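Local coordinates for similar to yteR (Bacilus subtilis) (Clostridium acetobutylicum, PDB 4WU0), which probably hydrolyses unsaturated rhamnogalacturonan fragments during pectin breakdown, as a YteR-like glycoside hydrolase of family 105, at residues E70-D75 with F117-N121. Residues are numbered along the deposited sequence; the frame is centred on the assembly and turned at random.
Sequences EEYNID and FWHKN
Ile74 carries the tight half of this contact. Its CG1 runs anti to the backbone N (chi1 -155°), which brings CD1 to 3.7 Å from Phe117 CD2, while CG2 branches the other way and lies 3.4 Å from ND1 of His119. The Ile74 side chain thus spans the two aromatic residues, crossing each side chain at about a right angle while meeting both rings obliquely. Behind it the backbones join: Ile74 N donates to His119 O at 2.9 Å, nearly straight, and Asn121 N donates to Tyr72 O from above the carbonyl plane. The same Tyr72 oxygen also receives a CA-H contact from Lys120, directly across from Asn73.

On the polar side the contact is made partly through water. The extended Lys120 chain does lie directly alongside Asn73, with CE 3.4 Å from OD1, an oxygen that already accepts the backbone N of Asp75. The charged ends, however, do not meet: Lys120 NZ stops 4.0 Å short of Asp75 OD2, too far for a salt bridge, and one water joins the two and also takes a hydrogen bond from Asn73 ND2. A second water, in the plane of the His119 ring, connects NE2 to the same Asp75 oxygen. At the far end Asn121 CB rests against Glu71 O at 3.2 Å, and a water joins its ND2 to Glu70 O, which the amide itself does not reach.

His119 stacks on Trp128, and Phe117 packs against helix 93-108, placing the junction over the helical body. It is an isolated beta bridge, with an Asx turn at Asn73, joining two interhelical loops of what is probably the (alpha/alpha)6 barrel of the GH88 and GH105 families.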
ATOM      1  N   GLU A  70      19.039   9.788  -6.418  1.00 21.73           N
ATOM      2  CA  GLU A  70      20.204   8.942  -6.250  1.00 22.88           C
ATOM      3  C   GLU A  70      20.201   8.075  -4.984  1.00 22.66           C
ATOM      4  O   GLU A  70      21.062   7.214  -4.833  1.00 23.74           O
ATOM      5  CB  GLU A  70      21.485   9.792  -6.308  1.00 26.57           C
ATOM      6  CG  GLU A  70      21.779  10.354  -7.694  1.00 37.18           C
ATOM      7  CD  GLU A  70      20.922  11.564  -8.065  1.00 41.82           C
ATOM      8  OE1 GLU A  70      20.229  12.130  -7.183  1.00 33.53           O
ATOM      9  OE2 GLU A  70      20.954  11.952  -9.254  1.00 51.06           O
ATOM     10  N   GLU A  71      19.243   8.271  -4.090  1.00 22.77           N
ATOM     11  CA  GLU A  71      19.096   7.353  -2.967  1.00 21.38           C
ATOM     12  C   GLU A  71      18.499   6.025  -3.410  1.00 20.51           C
ATOM     13  O   GLU A  71      18.617   5.030  -2.700  1.00 22.42           O
ATOM     14  CB  GLU A  71      18.231   7.981  -1.870  1.00 26.83           C
ATOM     15  CG  GLU A  71      19.018   9.050  -1.123  1.00 38.17           C
ATOM     16  CD  GLU A  71      18.194   9.835  -0.128  1.00 41.15           C
ATOM     17  OE1 GLU A  71      16.969   9.572  -0.005  1.00 36.44           O
ATOM     18  OE2 GLU A  71      18.792  10.725   0.528  1.00 38.35           O
ATOM     19  N   TYR A  72      17.839   6.035  -4.567  1.00 19.69           N
ATOM     20  CA  TYR A  72      17.165   4.859  -5.121  1.00 18.97           C
ATOM     21  C   TYR A  72      16.337   4.155  -4.027  1.00 18.19           C
ATOM     22  O   TYR A  72      16.524   2.985  -3.724  1.00 18.54           O
ATOM     23  CB  TYR A  72      18.174   3.936  -5.835  1.00 20.13           C
ATOM     24  CG  TYR A  72      18.624   4.547  -7.150  1.00 20.71           C
ATOM     25  CD1 TYR A  72      17.729   4.687  -8.194  1.00 19.94           C
ATOM     26  CD2 TYR A  72      19.909   5.038  -7.324  1.00 22.19           C
ATOM     27  CE1 TYR A  72      18.093   5.258  -9.379  1.00 20.62           C
ATOM     28  CE2 TYR A  72      20.291   5.621  -8.518  1.00 22.87           C
ATOM     29  CZ  TYR A  72      19.372   5.729  -9.539  1.00 22.07           C
ATOM     30  OH  TYR A  72      19.744   6.310 -10.726  1.00 22.94           O
ATOM     31  N   ASN A  73      15.416   4.919  -3.460  1.00 17.27           N
ATOM     32  CA  ASN A  73      14.503   4.456  -2.420  1.00 17.95           C
ATOM     33  C   ASN A  73      13.157   4.214  -3.089  1.00 17.55           C
ATOM     34  O   ASN A  73      12.548   5.153  -3.587  1.00 15.22           O
ATOM     35  CB  ASN A  73      14.387   5.535  -1.330  1.00 16.61           C
ATOM     36  CG  ASN A  73      13.455   5.149  -0.195  1.00 19.45           C
ATOM     37  OD1 ASN A  73      12.603   4.263  -0.330  1.00 19.14           O
ATOM     38  ND2 ASN A  73      13.587   5.850   0.937  1.00 20.52           N
ATOM     39  N   ILE A  74      12.694   2.965  -3.160  1.00 13.04           N
ATOM     40  CA  ILE A  74      11.467   2.695  -3.894  1.00 13.35           C
ATOM     41  C   ILE A  74      10.252   3.412  -3.279  1.00 13.81           C
ATOM     42  O   ILE A  74       9.303   3.748  -4.006  1.00 13.78           O
ATOM     43  CB  ILE A  74      11.202   1.168  -4.048  1.00 16.00           C
ATOM     44  CG1 ILE A  74      10.336   0.870  -5.267  1.00 17.67           C
ATOM     45  CG2 ILE A  74      10.579   0.573  -2.795  1.00 16.39           C
ATOM     46  CD1 ILE A  74      11.069   0.985  -6.565  1.00 20.96           C
ATOM     47  N   ASP A  75      10.293   3.657  -1.976  1.00 13.92           N
ATOM     48  CA  ASP A  75       9.202   4.353  -1.270  1.00 13.00           C
ATOM     49  C   ASP A  75       8.946   5.709  -1.874  1.00 14.05           C
ATOM     50  O   ASP A  75       7.808   6.195  -1.853  1.00 15.15           O
ATOM     51  CB  ASP A  75       9.480   4.579   0.218  1.00 15.09           C
ATOM     52  CG  ASP A  75       9.449   3.321   1.036  1.00 18.74           C
ATOM     53  OD1 ASP A  75       8.900   2.302   0.587  1.00 18.73           O
ATOM     54  OD2 ASP A  75       9.988   3.349   2.154  1.00 17.63           O
ATOM     55  N   PHE A 117      13.023  -4.573  -8.793  1.00 15.27           N
ATOM     56  CA  PHE A 117      13.634  -3.446  -8.085  1.00 14.85           C
ATOM     57  C   PHE A 117      14.077  -3.851  -6.661  1.00 15.00           C
ATOM     58  O   PHE A 117      13.287  -4.407  -5.879  1.00 16.51           O
ATOM     59  CB  PHE A 117      12.626  -2.306  -7.924  1.00 13.99           C
ATOM     60  CG  PHE A 117      12.120  -1.705  -9.220  1.00 15.02           C
ATOM     61  CD1 PHE A 117      12.990  -1.347 -10.241  1.00 16.73           C
ATOM     62  CD2 PHE A 117      10.770  -1.448  -9.380  1.00 18.14           C
ATOM     63  CE1 PHE A 117      12.506  -0.769 -11.418  1.00 19.02           C
ATOM     64  CE2 PHE A 117      10.279  -0.866 -10.532  1.00 22.75           C
ATOM     65  CZ  PHE A 117      11.148  -0.527 -11.554  1.00 17.88           C
ATOM     66  N   TRP A 118      15.306  -3.523  -6.310  1.00 14.77           N
ATOM     67  CA  TRP A 118      15.707  -3.508  -4.914  1.00 14.62           C
ATOM     68  C   TRP A 118      14.799  -2.545  -4.135  1.00 16.03           C
ATOM     69  O   TRP A 118      14.415  -1.488  -4.625  1.00 15.28           O
ATOM     70  CB  TRP A 118      17.120  -2.964  -4.747  1.00 15.37           C
ATOM     71  CG  TRP A 118      18.227  -3.800  -5.276  1.00 17.12           C
ATOM     72  CD1 TRP A 118      18.136  -5.018  -5.896  1.00 17.35           C
ATOM     73  CD2 TRP A 118      19.620  -3.488  -5.205  1.00 17.59           C
ATOM     74  NE1 TRP A 118      19.394  -5.478  -6.218  1.00 18.54           N
ATOM     75  CE2 TRP A 118      20.322  -4.547  -5.824  1.00 18.54           C
ATOM     76  CE3 TRP A 118      20.343  -2.400  -4.700  1.00 19.54           C
ATOM     77  CZ2 TRP A 118      21.708  -4.566  -5.916  1.00 19.61           C
ATOM     78  CZ3 TRP A 118      21.724  -2.412  -4.804  1.00 22.27           C
ATOM     79  CH2 TRP A 118      22.393  -3.486  -5.414  1.00 22.35           C
ATOM     80  N   HIS A 119      14.483  -2.905  -2.907  1.00 15.95           N
ATOM     81  CA  HIS A 119      13.652  -2.044  -2.083  1.00 14.03           C
ATOM     82  C   HIS A 119      14.285  -0.634  -1.913  1.00 14.76           C
ATOM     83  O   HIS A 119      13.600   0.401  -2.074  1.00 14.46           O
ATOM     84  CB  HIS A 119      13.405  -2.690  -0.733  1.00 13.21           C
ATOM     85  CG  HIS A 119      12.334  -1.995   0.027  1.00 14.78           C
ATOM     86  ND1 HIS A 119      11.051  -1.895  -0.468  1.00 15.37           N
ATOM     87  CD2 HIS A 119      12.357  -1.300   1.186  1.00 17.97           C
ATOM     88  CE1 HIS A 119      10.324  -1.174   0.366  1.00 12.43           C
ATOM     89  NE2 HIS A 119      11.093  -0.805   1.376  1.00 15.76           N
ATOM     90  N   LYS A 120      15.578  -0.583  -1.595  1.00 14.87           N
ATOM     91  CA  LYS A 120      16.315   0.672  -1.557  1.00 14.88           C
ATOM     92  C   LYS A 120      17.775   0.370  -1.868  1.00 15.71           C
ATOM     93  O   LYS A 120      18.231  -0.768  -1.709  1.00 16.79           O
ATOM     94  CB  LYS A 120      16.292   1.357  -0.181  1.00 14.99           C
ATOM     95  CG  LYS A 120      14.913   1.603   0.416  1.00 14.38           C
ATOM     96  CD  LYS A 120      15.006   2.390   1.727  1.00 15.99           C
ATOM     97  CE  LYS A 120      13.635   2.551   2.365  1.00 15.25           C
ATOM     98  NZ  LYS A 120      13.733   3.331   3.616  1.00 19.29           N
ATOM     99  N   ASN A 121      18.528   1.384  -2.262  1.00 18.10           N
ATOM    100  CA  ASN A 121      19.972   1.203  -2.436  1.00 17.32           C
ATOM    101  C   ASN A 121      20.631   0.661  -1.159  1.00 18.95           C
ATOM    102  O   ASN A 121      21.584  -0.138  -1.240  1.00 19.98           O
ATOM    103  CB  ASN A 121      20.637   2.526  -2.856  1.00 18.08           C
ATOM    104  CG  ASN A 121      21.585   2.378  -4.037  1.00 31.82           C
ATOM    105  OD1 ASN A 121      21.600   1.365  -4.743  1.00 24.69           O
ATOM    106  ND2 ASN A 121      22.373   3.415  -4.269  1.00 33.24           N
TER
HETATM  107  O   HOH W   1      22.401   5.745  -2.799  1.00 30.22           O
HETATM  108  O   HOH W   2      11.616   5.257   3.040  1.00 19.46           O
HETATM  109  O   HOH W   3      10.649   1.144   3.381  1.00 23.93           O